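Local coordinates for transcription factor SKN7 (Chaetomium thermophilum, PDB 5D5W), which binds heat-shock-element DNA through a helix-turn-helix domain of the heat-shock-factor type and probably controls gene expression in response to osmotic and oxidative stress, at residues 23-34 with 81-92. Sequence-based numbering, arbitrary orientation.
Sequences WSDDGDSFVVLE and DAWEFKHPEFRA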
loop_
_atom_site.group_PDB
_atom_site.type_symbol
_atom_site.label_atom_id
_atom_site.label_comp_id
_atom_site.label_asym_id
_atom_site.label_seq_id
_atom_site.Cartn_x
_atom_site.Cartn_y
_atom_site.Cartn_z
ATOM N N TRP B 23 -5.334 -2.400 19.504
ATOM C CA TRP B 23 -4.272 -3.132 20.193
ATOM C C TRP B 23 -4.489 -4.630 20.040
ATOM O O TRP B 23 -5.624 -5.112 20.013
ATOM C CB TRP B 23 -4.247 -2.813 21.696
ATOM C CG TRP B 23 -3.848 -1.413 22.059
ATOM C CD1 TRP B 23 -4.676 -0.403 22.452
ATOM C CD2 TRP B 23 -2.520 -0.875 22.087
ATOM N NE1 TRP B 23 -3.949 0.740 22.706
ATOM C CE2 TRP B 23 -2.623 0.475 22.493
ATOM C CE3 TRP B 23 -1.255 -1.399 21.803
ATOM C CZ2 TRP B 23 -1.514 1.304 22.620
ATOM C CZ3 TRP B 23 -0.145 -0.573 21.937
ATOM C CH2 TRP B 23 -0.285 0.761 22.344
ATOM N N SER B 24 -3.389 -5.365 19.959
ATOM C CA SER B 24 -3.439 -6.814 20.011
ATOM C C SER B 24 -3.886 -7.212 21.406
ATOM O O SER B 24 -3.531 -6.557 22.382
ATOM C CB SER B 24 -2.064 -7.418 19.726
ATOM O OG SER B 24 -1.241 -7.378 20.878
ATOM N N ASP B 25 -4.654 -8.292 21.487
ATOM C CA ASP B 25 -5.219 -8.793 22.753
ATOM C C ASP B 25 -4.276 -8.639 23.960
ATOM O O ASP B 25 -4.686 -8.144 25.020
ATOM C CB ASP B 25 -5.615 -10.264 22.586
ATOM C CG ASP B 25 -6.499 -10.492 21.371
ATOM O OD1 ASP B 25 -7.607 -9.907 21.319
ATOM O OD2 ASP B 25 -6.069 -11.243 20.466
ATOM N N ASP B 26 -3.025 -9.064 23.778
ATOM C CA ASP B 26 -1.968 -8.869 24.768
ATOM C C ASP B 26 -1.889 -7.414 25.194
ATOM O O ASP B 26 -1.993 -7.099 26.380
ATOM C CB ASP B 26 -0.607 -9.280 24.193
ATOM C CG ASP B 26 -0.394 -10.788 24.173
ATOM O OD1 ASP B 26 -1.312 -11.542 24.569
ATOM O OD2 ASP B 26 0.710 -11.220 23.766
ATOM N N GLY B 27 -1.725 -6.536 24.212
ATOM C CA GLY B 27 -1.531 -5.104 24.455
ATOM C C GLY B 27 -0.114 -4.647 24.158
ATOM O O GLY B 27 0.231 -3.494 24.403
ATOM N N ASP B 28 0.690 -5.552 23.605
ATOM C CA ASP B 28 2.111 -5.318 23.356
ATOM C C ASP B 28 2.431 -5.059 21.877
ATOM O O ASP B 28 3.574 -4.741 21.535
ATOM C CB ASP B 28 2.938 -6.502 23.888
ATOM C CG ASP B 28 2.407 -7.868 23.430
ATOM O OD1 ASP B 28 1.671 -7.936 22.415
ATOM O OD2 ASP B 28 2.733 -8.880 24.097
ATOM N N SER B 29 1.419 -5.224 21.021
ATOM C CA SER B 29 1.462 -4.838 19.600
ATOM C C SER B 29 0.081 -4.306 19.179
ATOM O O SER B 29 -0.891 -4.449 19.927
ATOM C CB SER B 29 1.848 -6.030 18.718
ATOM O OG SER B 29 0.837 -7.027 18.714
ATOM N N PHE B 30 0.008 -3.683 18.001
ATOM C CA PHE B 30 -1.263 -3.202 17.455
ATOM C C PHE B 30 -1.507 -3.762 16.057
ATOM O O PHE B 30 -0.583 -4.219 15.382
ATOM C CB PHE B 30 -1.345 -1.665 17.464
ATOM C CG PHE B 30 -0.591 -1.000 16.352
ATOM C CD1 PHE B 30 -1.238 -0.616 15.182
ATOM C CD2 PHE B 30 0.763 -0.752 16.477
ATOM C CE1 PHE B 30 -0.537 -0.018 14.144
ATOM C CE2 PHE B 30 1.463 -0.144 15.454
ATOM C CZ PHE B 30 0.817 0.223 14.287
ATOM N N VAL B 31 -2.773 -3.735 15.653
ATOM C CA VAL B 31 -3.219 -4.314 14.395
ATOM C C VAL B 31 -3.950 -3.265 13.582
ATOM O O VAL B 31 -4.797 -2.563 14.120
ATOM C CB VAL B 31 -4.202 -5.469 14.641
ATOM C CG1 VAL B 31 -4.504 -6.199 13.341
ATOM C CG2 VAL B 31 -3.647 -6.432 15.678
ATOM N N VAL B 32 -3.610 -3.163 12.297
ATOM C CA VAL B 32 -4.365 -2.363 11.326
ATOM C C VAL B 32 -4.956 -3.316 10.290
ATOM O O VAL B 32 -4.257 -4.178 9.764
ATOM C CB VAL B 32 -3.487 -1.307 10.622
ATOM C CG1 VAL B 32 -4.277 -0.589 9.537
ATOM C CG2 VAL B 32 -2.947 -0.299 11.625
ATOM N N LEU B 33 -6.240 -3.144 9.996
ATOM C CA LEU B 33 -7.015 -4.144 9.259
ATOM C C LEU B 33 -8.192 -3.453 8.593
ATOM O O LEU B 33 -8.829 -2.615 9.215
ATOM C CB LEU B 33 -7.507 -5.222 10.235
ATOM C CG LEU B 33 -8.603 -6.196 9.794
ATOM C CD1 LEU B 33 -8.192 -6.926 8.521
ATOM C CD2 LEU B 33 -8.924 -7.181 10.915
ATOM N N GLU B 34 -8.475 -3.799 7.337
ATOM C CA GLU B 34 -9.507 -3.118 6.535
ATOM C C GLU B 34 -8.888 -1.827 6.005
ATOM O O GLU B 34 -9.296 -0.713 6.358
ATOM C CB GLU B 34 -10.804 -2.856 7.333
ATOM C CG GLU B 34 -12.038 -2.540 6.488
ATOM C CD GLU B 34 -13.298 -2.359 7.329
ATOM O OE1 GLU B 34 -13.925 -1.277 7.248
ATOM O OE2 GLU B 34 -13.662 -3.295 8.079
ATOM N N ASP B 81 -6.499 -8.967 5.512
ATOM C CA ASP B 81 -5.482 -7.965 5.209
ATOM C C ASP B 81 -5.148 -7.203 6.490
ATOM O O ASP B 81 -5.311 -5.980 6.578
ATOM C CB ASP B 81 -5.987 -7.011 4.117
ATOM C CG ASP B 81 -6.333 -7.735 2.817
ATOM O OD1 ASP B 81 -7.017 -8.783 2.874
ATOM O OD2 ASP B 81 -5.929 -7.245 1.735
ATOM N N ALA B 82 -4.690 -7.952 7.486
ATOM C CA ALA B 82 -4.339 -7.400 8.777
ATOM C C ALA B 82 -2.826 -7.261 8.867
ATOM O O ALA B 82 -2.087 -8.212 8.617
ATOM C CB ALA B 82 -4.852 -8.293 9.889
ATOM N N TRP B 83 -2.383 -6.060 9.221
ATOM C CA TRP B 83 -0.978 -5.744 9.383
ATOM C C TRP B 83 -0.739 -5.534 10.861
ATOM O O TRP B 83 -1.430 -4.732 11.478
ATOM C CB TRP B 83 -0.650 -4.456 8.632
ATOM C CG TRP B 83 -0.707 -4.601 7.156
ATOM C CD1 TRP B 83 -1.788 -4.955 6.406
ATOM C CD2 TRP B 83 0.367 -4.393 6.242
ATOM N NE1 TRP B 83 -1.447 -4.990 5.077
ATOM C CE2 TRP B 83 -0.130 -4.639 4.950
ATOM C CE3 TRP B 83 1.710 -4.023 6.390
ATOM C CZ2 TRP B 83 0.666 -4.523 3.809
ATOM C CZ3 TRP B 83 2.498 -3.908 5.265
ATOM C CH2 TRP B 83 1.978 -4.161 3.990
ATOM N N GLU B 84 0.230 -6.245 11.429
ATOM C CA GLU B 84 0.542 -6.106 12.844
ATOM C C GLU B 84 1.955 -5.580 13.027
ATOM O O GLU B 84 2.884 -6.119 12.428
ATOM C CB GLU B 84 0.405 -7.449 13.546
ATOM C CG GLU B 84 0.474 -7.336 15.058
ATOM C CD GLU B 84 0.325 -8.665 15.758
ATOM O OE1 GLU B 84 0.233 -9.700 15.071
ATOM O OE2 GLU B 84 0.310 -8.671 17.006
ATOM N N PHE B 85 2.111 -4.543 13.855
ATOM C CA PHE B 85 3.426 -3.958 14.136
ATOM C C PHE B 85 3.742 -3.925 15.613
ATOM O O PHE B 85 2.841 -3.835 16.450
ATOM C CB PHE B 85 3.516 -2.543 13.591
ATOM C CG PHE B 85 3.440 -2.481 12.106
ATOM C CD1 PHE B 85 2.207 -2.425 11.471
ATOM C CD2 PHE B 85 4.594 -2.501 11.344
ATOM C CE1 PHE B 85 2.126 -2.382 10.099
ATOM C CE2 PHE B 85 4.521 -2.457 9.967
ATOM C CZ PHE B 85 3.281 -2.400 9.345
ATOM N N LYS B 86 5.036 -3.972 15.920
ATOM C CA LYS B 86 5.498 -4.104 17.296
ATOM C C LYS B 86 6.755 -3.285 17.585
ATOM O O LYS B 86 7.741 -3.328 16.849
ATOM C CB LYS B 86 5.766 -5.572 17.604
ATOM C CG LYS B 86 5.746 -5.922 19.084
ATOM C CD LYS B 86 5.957 -7.421 19.277
ATOM C CE LYS B 86 5.143 -7.994 20.431
ATOM N NZ LYS B 86 4.751 -9.413 20.185
ATOM N N HIS B 87 6.678 -2.513 18.657
ATOM C CA HIS B 87 7.832 -1.905 19.283
ATOM C C HIS B 87 7.817 -2.408 20.729
ATOM O O HIS B 87 6.752 -2.457 21.351
ATOM C CB HIS B 87 7.714 -0.391 19.231
ATOM C CG HIS B 87 9.008 0.334 19.417
ATOM N ND1 HIS B 87 9.741 0.267 20.579
ATOM C CD2 HIS B 87 9.684 1.169 18.595
ATOM C CE1 HIS B 87 10.819 1.016 20.465
ATOM N NE2 HIS B 87 10.806 1.579 19.270
ATOM N N PRO B 88 8.987 -2.816 21.260
ATOM C CA PRO B 88 9.057 -3.323 22.638
ATOM C C PRO B 88 8.538 -2.355 23.709
ATOM O O PRO B 88 8.027 -2.795 24.737
ATOM C CB PRO B 88 10.555 -3.570 22.843
ATOM C CG PRO B 88 11.098 -3.798 21.476
ATOM C CD PRO B 88 10.288 -2.927 20.568
ATOM N N GLU B 89 8.670 -1.058 23.451
ATOM C CA GLU B 89 8.331 -0.004 24.400
ATOM C C GLU B 89 6.990 0.697 24.116
ATOM O O GLU B 89 6.587 1.589 24.870
ATOM C CB GLU B 89 9.455 1.034 24.395
ATOM C CG GLU B 89 10.846 0.447 24.624
ATOM C CD GLU B 89 11.121 0.120 26.085
ATOM O OE1 GLU B 89 11.374 1.069 26.860
ATOM O OE2 GLU B 89 11.095 -1.076 26.461
ATOM N N PHE B 90 6.320 0.313 23.028
ATOM C CA PHE B 90 4.979 0.821 22.678
ATOM C C PHE B 90 3.970 -0.233 23.107
ATOM O O PHE B 90 3.806 -1.251 22.431
ATOM C CB PHE B 90 4.886 1.070 21.163
ATOM C CG PHE B 90 3.603 1.730 20.702
ATOM C CD1 PHE B 90 3.384 3.087 20.908
ATOM C CD2 PHE B 90 2.642 1.008 20.009
ATOM C CE1 PHE B 90 2.221 3.701 20.463
ATOM C CE2 PHE B 90 1.483 1.621 19.561
ATOM C CZ PHE B 90 1.272 2.967 19.788
ATOM N N ARG B 91 3.325 -0.007 24.249
ATOM C CA ARG B 91 2.315 -0.929 24.769
ATOM C C ARG B 91 1.138 -0.163 25.323
ATOM O O ARG B 91 1.249 1.020 25.630
ATOM C CB ARG B 91 2.879 -1.797 25.882
ATOM C CG ARG B 91 4.266 -2.337 25.629
ATOM C CD ARG B 91 4.510 -3.533 26.518
ATOM N NE ARG B 91 5.929 -3.839 26.640
ATOM C CZ ARG B 91 6.415 -4.997 27.085
ATOM N NH1 ARG B 91 5.598 -5.988 27.449
ATOM N NH2 ARG B 91 7.733 -5.170 27.160
ATOM N N ALA B 92 0.019 -0.861 25.476
ATOM C CA ALA B 92 -1.243 -0.240 25.887
ATOM C C ALA B 92 -1.181 0.436 27.267
ATOM O O ALA B 92 -1.746 1.516 27.459
ATOM C CB ALA B 92 -2.360 -1.275 25.852
HETATM O O HOH W 1 4.137 -2.513 19.993
#
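Ala92 lays its methyl on one face of the Trp23 indole, CB standing 3.8 Å from the centroid of the five-membered ring in a CH-pi contact. The far rim of the same indole reaches Phe90: Trp23 CH2 sits over one face of the phenyl ring, displaced toward its rim and 3.4 Å from Phe90 CE2, with the planes inclined at 32°. A water lies in plane at the Phe90 edge. The rings of Phe30 and Phe85 have nearly parallel planes but are slid apart and barely overlap, so contact falls to Phe30 CE2 and Phe85 CB, 3.7 Å from each other; Phe30 CG, set between its own backbone N and carbonyl carbon (chi1 79°), places the ring for this meeting. Leu8 and Leu12 of helix 3-12 and Leu59 of helix 52-61 pack against this aromatic group.

Strands 30-33 and 82-86 run antiparallel at the middle of the sheet. Phe30 and Phe85 exchange two backbone hydrogen bonds, as do Val32 and Trp83, whose Trp83 N to Val32 O bond is 2.7 Å long and almost straight. On the face of Val31 and Glu84, the extended Glu84 chain brings OE2 to 2.4 Å from Ser29 OG, too short for its detailed geometry to be trusted. Beyond the paired residues, Ala92 N donates to Gly27 O at 2.9 Å, in the carbonyl plane. The water accepts from His87 N and lies within hydrogen-bonding distance of Asp28 O and Phe90 O, bridging the two chain segments.

The chemistry is thus divided: Phe30, Val32 and Phe85, with Trp23 and Phe90, pack against helices of this winged helix-turn-helix domain, Val31 and Ala82 meet on the opposite sheet face, and main-chain bonds and a bridging water join the segments.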